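Local coordinates for protein Cd1 (Flavonifractor plautii, PDB 7D39) that binds flavin mononucleotide and probably acts as a flavin-dependent ene-reductase that starts the breakdown of flavones and flavonols in gut bacteria, at residues D81-S86 with K137-M142; M165-D170 with E205-Q210. All coordinates share one frame; numbering follows the deposited sequence.

Contact 1 of 2, residues D81-S86 with K137-M142; sequences DGIVFS and KVISFM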
loop_
_atom_site.group_PDB
_atom_site.type_symbol
_atom_site.label_atom_id
_atom_site.label_comp_id
_atom_site.label_asym_id
_atom_site.label_seq_id
_atom_site.Cartn_x
_atom_site.Cartn_y
_atom_site.Cartn_z
ATOM N N ASP A 81 -14.289 -1.284 -8.276
ATOM C CA ASP A 81 -14.593 -0.035 -7.594
ATOM C C ASP A 81 -14.073 -0.040 -6.164
ATOM O O ASP A 81 -13.781 1.025 -5.610
ATOM C CB ASP A 81 -16.102 0.227 -7.614
ATOM C CG ASP A 81 -16.686 0.198 -9.026
ATOM O OD1 ASP A 81 -16.323 1.062 -9.866
ATOM O OD2 ASP A 81 -17.519 -0.688 -9.299
ATOM N N GLY A 82 -13.942 -1.223 -5.568
ATOM C CA GLY A 82 -13.427 -1.370 -4.222
ATOM C C GLY A 82 -12.744 -2.717 -4.112
ATOM O O GLY A 82 -13.047 -3.649 -4.863
ATOM N N ILE A 83 -11.796 -2.800 -3.178
ATOM C CA ILE A 83 -10.912 -3.954 -3.044
ATOM C C ILE A 83 -10.773 -4.319 -1.576
ATOM O O ILE A 83 -10.581 -3.447 -0.720
ATOM C CB ILE A 83 -9.512 -3.692 -3.632
ATOM C CG1 ILE A 83 -9.585 -3.298 -5.094
ATOM C CG2 ILE A 83 -8.616 -4.891 -3.455
ATOM C CD1 ILE A 83 -8.229 -3.009 -5.669
ATOM N N VAL A 84 -10.814 -5.621 -1.307
ATOM C CA VAL A 84 -10.555 -6.196 0.007
ATOM C C VAL A 84 -9.378 -7.147 -0.152
ATOM O O VAL A 84 -9.428 -8.082 -0.959
ATOM C CB VAL A 84 -11.792 -6.925 0.566
ATOM C CG1 VAL A 84 -11.568 -7.351 1.992
ATOM C CG2 VAL A 84 -12.965 -6.018 0.507
ATOM N N PHE A 85 -8.318 -6.906 0.578
ATOM C CA PHE A 85 -7.083 -7.610 0.474
ATOM C C PHE A 85 -6.745 -8.245 1.805
ATOM O O PHE A 85 -6.506 -7.559 2.762
ATOM C CB PHE A 85 -6.003 -6.615 0.080
ATOM C CG PHE A 85 -4.814 -7.214 -0.573
ATOM C CD1 PHE A 85 -4.219 -6.589 -1.627
ATOM C CD2 PHE A 85 -4.287 -8.384 -0.128
ATOM C CE1 PHE A 85 -3.133 -7.127 -2.225
ATOM C CE2 PHE A 85 -3.194 -8.918 -0.715
ATOM C CZ PHE A 85 -2.616 -8.300 -1.760
ATOM N N SER A 86 -6.723 -9.555 1.851
ATOM C CA SER A 86 -6.332 -10.291 3.027
ATOM C C SER A 86 -4.939 -10.889 2.938
ATOM O O SER A 86 -4.670 -11.627 2.069
ATOM C CB SER A 86 -7.360 -11.355 3.341
ATOM O OG SER A 86 -7.217 -11.891 4.599
ATOM N N LYS A 137 -10.614 5.203 -5.873
ATOM C CA LYS A 137 -10.863 3.812 -5.501
ATOM C C LYS A 137 -10.783 3.669 -3.986
ATOM O O LYS A 137 -10.032 4.393 -3.322
ATOM C CB LYS A 137 -9.864 2.843 -6.175
ATOM C CG LYS A 137 -10.336 1.380 -6.183
ATOM C CD LYS A 137 -9.344 0.443 -6.857
ATOM C CE LYS A 137 -8.958 0.920 -8.252
ATOM N NZ LYS A 137 -10.145 1.127 -9.138
ATOM N N VAL A 138 -11.565 2.724 -3.444
ATOM C CA VAL A 138 -11.520 2.387 -2.021
ATOM C C VAL A 138 -10.934 0.993 -1.857
ATOM O O VAL A 138 -11.100 0.125 -2.721
ATOM C CB VAL A 138 -12.908 2.461 -1.342
ATOM C CG1 VAL A 138 -13.413 3.908 -1.259
ATOM C CG2 VAL A 138 -13.900 1.582 -2.072
ATOM N N ILE A 139 -10.253 0.781 -0.730
ATOM C CA ILE A 139 -9.568 -0.473 -0.442
ATOM C C ILE A 139 -9.584 -0.698 1.063
ATOM O O ILE A 139 -9.481 0.247 1.849
ATOM C CB ILE A 139 -8.120 -0.476 -0.989
ATOM C CG1 ILE A 139 -7.454 -1.844 -0.775
ATOM C CG2 ILE A 139 -7.295 0.655 -0.341
ATOM C CD1 ILE A 139 -6.334 -2.161 -1.771
ATOM N N SER A 140 -9.722 -1.959 1.458
ATOM C CA SER A 140 -9.620 -2.363 2.848
ATOM C C SER A 140 -8.684 -3.555 2.953
ATOM O O SER A 140 -8.553 -4.353 2.017
ATOM C CB SER A 140 -10.987 -2.705 3.432
ATOM O OG SER A 140 -11.732 -1.512 3.674
ATOM N N PHE A 141 -8.035 -3.666 4.106
ATOM C CA PHE A 141 -7.035 -4.691 4.344
ATOM C C PHE A 141 -7.375 -5.475 5.598
ATOM O O PHE A 141 -7.920 -4.936 6.561
ATOM C CB PHE A 141 -5.648 -4.075 4.509
ATOM C CG PHE A 141 -5.178 -3.311 3.304
ATOM C CD1 PHE A 141 -4.684 -3.981 2.202
ATOM C CD2 PHE A 141 -5.213 -1.932 3.287
ATOM C CE1 PHE A 141 -4.236 -3.283 1.099
ATOM C CE2 PHE A 141 -4.745 -1.221 2.182
ATOM C CZ PHE A 141 -4.275 -1.900 1.094
HETATM N N MSE A 142 -7.021 -6.746 5.579
HETATM C CA MSE A 142 -7.071 -7.565 6.774
HETATM C C MSE A 142 -5.739 -8.280 6.841
HETATM O O MSE A 142 -5.309 -8.846 5.849
HETATM C CB MSE A 142 -8.230 -8.552 6.716
HETATM C CG MSE A 142 -9.590 -7.904 6.521
HETATM SE SE MSE A 142 -11.056 -9.232 6.577
HETATM C CE MSE A 142 -10.845 -9.957 4.776
#
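The rings of F85 and F141 rise from the same face of the sheet but do not stack on each other. The F141 ring meets F85 CB with CD1, at 3.6 Å, and with CE1 a little farther off; the approach is oblique. CG of F85 is anti to its backbone N (chi1 -157°), and the F85 ring leads away from F141 to meet the ring of F98 edge-to-face. I83 and I139 share this face, with I139 CD1 3.9 Å from I83 CG2. K137 CD adds to the row at I83 CD1.

On the other face, selenomethionine M142 bends at its last torsion. Its CE reaches 3.9 Å from V84 CG1 and also touches S86 CB. The strands run parallel in register. Four backbone bonds join them, from I83 N to V138 O (3.0 Å) through to M142 N and F85 O.

These are neighbouring inner strands of the flavodoxin-like parallel sheet. Strand 2-7 bonds to the far side of 82-88, and 167-174 flanks 138-144. Helix 153-162 packs on the phenylalanine face. Helix 184-202 packs on the face of V84, V138 and S140. The side chain of S86, whose OG bonds to N15 OD1, is about 7 Å from the bound FMN.

Contact 2 of 2, residues M165-D170 with E205-Q210; sequences MWKVID and EHAQYQ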
loop_
_atom_site.group_PDB
_atom_site.type_symbol
_atom_site.label_atom_id
_atom_site.label_comp_id
_atom_site.label_asym_id
_atom_site.label_seq_id
_atom_site.Cartn_x
_atom_site.Cartn_y
_atom_site.Cartn_z
HETATM N N MSE A 165 -2.801 6.635 -3.718
HETATM C CA MSE A 165 -3.701 7.376 -2.838
HETATM C C MSE A 165 -5.131 6.844 -2.851
HETATM O O MSE A 165 -6.087 7.609 -2.788
HETATM C CB MSE A 165 -3.696 8.855 -3.204
HETATM C CG MSE A 165 -2.429 9.563 -2.789
HETATM SE SE MSE A 165 -2.351 11.404 -3.460
HETATM C CE MSE A 165 -3.830 12.179 -2.457
ATOM N N TRP A 166 -5.281 5.529 -2.941
ATOM C CA TRP A 166 -6.591 4.930 -2.741
ATOM C C TRP A 166 -7.071 5.172 -1.317
ATOM O O TRP A 166 -6.281 5.225 -0.370
ATOM C CB TRP A 166 -6.533 3.431 -3.023
ATOM C CG TRP A 166 -6.353 3.113 -4.453
ATOM C CD1 TRP A 166 -6.547 3.951 -5.500
ATOM C CD2 TRP A 166 -5.943 1.864 -5.004
ATOM N NE1 TRP A 166 -6.300 3.304 -6.671
ATOM C CE2 TRP A 166 -5.917 2.018 -6.397
ATOM C CE3 TRP A 166 -5.606 0.625 -4.457
ATOM C CZ2 TRP A 166 -5.559 0.985 -7.257
ATOM C CZ3 TRP A 166 -5.252 -0.402 -5.310
ATOM C CH2 TRP A 166 -5.231 -0.215 -6.698
ATOM N N LYS A 167 -8.383 5.306 -1.158
ATOM C CA LYS A 167 -8.941 5.635 0.148
ATOM C C LYS A 167 -9.133 4.356 0.963
ATOM O O LYS A 167 -9.931 3.489 0.599
ATOM C CB LYS A 167 -10.251 6.398 -0.010
ATOM C CG LYS A 167 -10.981 6.630 1.307
ATOM C CD LYS A 167 -12.289 7.364 1.090
ATOM C CE LYS A 167 -12.078 8.856 0.851
ATOM N NZ LYS A 167 -12.944 9.371 -0.255
ATOM N N VAL A 168 -8.399 4.242 2.068
ATOM C CA VAL A 168 -8.497 3.083 2.946
ATOM C C VAL A 168 -9.785 3.157 3.754
ATOM O O VAL A 168 -10.089 4.179 4.372
ATOM C CB VAL A 168 -7.268 3.012 3.868
ATOM C CG1 VAL A 168 -7.336 1.800 4.809
ATOM C CG2 VAL A 168 -5.999 2.944 3.052
ATOM N N ILE A 169 -10.543 2.063 3.783
ATOM C CA ILE A 169 -11.754 2.074 4.594
ATOM C C ILE A 169 -11.521 1.343 5.913
ATOM O O ILE A 169 -11.736 1.910 6.995
ATOM C CB ILE A 169 -12.949 1.500 3.817
ATOM C CG1 ILE A 169 -13.099 2.228 2.477
ATOM C CG2 ILE A 169 -14.232 1.596 4.648
ATOM C CD1 ILE A 169 -13.453 3.713 2.596
ATOM N N ASP A 170 -11.069 0.098 5.839
ATOM C CA ASP A 170 -10.655 -0.647 7.015
ATOM C C ASP A 170 -9.222 -1.138 6.844
ATOM O O ASP A 170 -8.742 -1.305 5.724
ATOM C CB ASP A 170 -11.596 -1.830 7.284
ATOM C CG ASP A 170 -12.859 -1.395 8.013
ATOM O OD1 ASP A 170 -12.727 -0.959 9.177
ATOM O OD2 ASP A 170 -13.959 -1.473 7.416
ATOM N N GLU A 205 -16.759 9.336 -3.151
ATOM C CA GLU A 205 -16.457 10.696 -2.720
ATOM C C GLU A 205 -16.756 10.888 -1.240
ATOM O O GLU A 205 -15.957 11.484 -0.510
ATOM C CB GLU A 205 -17.253 11.692 -3.560
ATOM C CG GLU A 205 -16.460 12.912 -3.980
ATOM C CD GLU A 205 -16.940 13.476 -5.298
ATOM O OE1 GLU A 205 -18.173 13.546 -5.494
ATOM O OE2 GLU A 205 -16.086 13.828 -6.142
ATOM N N HIS A 206 -17.898 10.392 -0.778
ATOM C CA HIS A 206 -18.304 10.551 0.610
ATOM C C HIS A 206 -17.961 9.341 1.470
ATOM O O HIS A 206 -18.359 9.291 2.639
ATOM C CB HIS A 206 -19.798 10.863 0.665
ATOM C CG HIS A 206 -20.178 12.028 -0.195
ATOM N ND1 HIS A 206 -20.745 11.880 -1.442
ATOM C CD2 HIS A 206 -20.008 13.359 -0.015
ATOM C CE1 HIS A 206 -20.937 13.071 -1.980
ATOM N NE2 HIS A 206 -20.498 13.985 -1.135
ATOM N N ALA A 207 -17.219 8.374 0.928
ATOM C CA ALA A 207 -16.764 7.251 1.735
ATOM C C ALA A 207 -15.845 7.756 2.835
ATOM O O ALA A 207 -15.078 8.704 2.641
ATOM C CB ALA A 207 -16.042 6.217 0.866
ATOM N N GLN A 208 -15.933 7.123 3.999
ATOM C CA GLN A 208 -15.194 7.549 5.176
ATOM C C GLN A 208 -14.448 6.378 5.802
ATOM O O GLN A 208 -14.938 5.248 5.818
ATOM C CB GLN A 208 -16.133 8.173 6.208
ATOM C CG GLN A 208 -15.991 9.680 6.346
ATOM C CD GLN A 208 -17.061 10.267 7.245
ATOM O OE1 GLN A 208 -18.154 9.707 7.368
ATOM N NE2 GLN A 208 -16.752 11.386 7.891
ATOM N N TYR A 209 -13.262 6.677 6.321
ATOM C CA TYR A 209 -12.449 5.712 7.043
ATOM C C TYR A 209 -13.210 5.151 8.238
ATOM O O TYR A 209 -13.862 5.890 8.975
ATOM C CB TYR A 209 -11.166 6.402 7.492
ATOM C CG TYR A 209 -10.224 5.592 8.334
ATOM C CD1 TYR A 209 -9.957 5.957 9.642
ATOM C CD2 TYR A 209 -9.563 4.492 7.817
ATOM C CE1 TYR A 209 -9.070 5.236 10.425
ATOM C CE2 TYR A 209 -8.681 3.754 8.597
ATOM C CZ TYR A 209 -8.437 4.136 9.894
ATOM O OH TYR A 209 -7.554 3.418 10.660
ATOM N N GLN A 210 -13.130 3.836 8.426
ATOM C CA GLN A 210 -13.857 3.145 9.478
ATOM C C GLN A 210 -12.945 2.532 10.521
ATOM O O GLN A 210 -13.436 1.892 11.454
ATOM C CB GLN A 210 -14.726 2.046 8.870
ATOM C CG GLN A 210 -15.771 2.568 7.942
ATOM C CD GLN A 210 -16.772 3.426 8.681
ATOM O OE1 GLN A 210 -17.193 3.093 9.789
ATOM N NE2 GLN A 210 -17.137 4.550 8.085
HETATM O O HOH W 1 -14.945 -0.832 10.789
#
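K167 reaches over A207 from the edge strand of the sheet. Its CB points toward segment 205-210. CG is anti to the backbone N (chi1 173°). Beyond it, CD meets both the methyl and the carbonyl of A207, 3.9 Å from A207 CB and 3.5 Å from A207 O. CE stays close to the same carbonyl oxygen. The chain bends at its last two torsions. NZ ends 3.7 Å from both E205 O and A207 O, with no hydrogen bond to either; it donates to I204 O, one residue before the segment.

The one direct hydrogen bond between the segments runs from Q210 N to I169 O. It is 2.8 Å long, nearly straight at 162°, and lies in the carbonyl plane. Beside it, I169 CG2 and Q210 CG lie side by side, 3.8 Å apart. I169 CD1 turns to A207 CB and Q208 O. The Y209 ring offers its edge to V168 O, which sits near the ring plane at 3.5 Å from Y209 CD2. The same CD2 comes near I169 O obliquely. Y209 OH bonds to D212 O, and the ring stacks on H220.

D170 OD1 lies against Q210 CB. A water donates to both D170 OD1 and Q210 O, while N196 holds D170 OD2.

One backbone hydrogen bond, a bridging water and short apolar contacts thus join loop and strand. The carbonyls of V168 and I169 also lie near the Y209 ring. Carbonyl oxygens around the K167 ammonium would probably favour its charged form.

Contact 1 lies in the buried centre of the parallel sheet, and contact 2 at its partly exposed margin. They share that sheet, because strands 138-144 and 167-174 are neighbours in it. Two probable bonds tie them directly: I169 N to I139 O (2.9 Å) and D170 N to S140 OG (2.8 Å). W166 also packs on K137. Contact 1 is a regular parallel ladder, with mostly apolar side chains. Contact 2 joins an edge strand to an irregular loop by one backbone bond, a bridging water and contacts of mixed polar and apolar character. Helix 184-202 touches both, through I197 at contact 1 and A200 and N196 at contact 2.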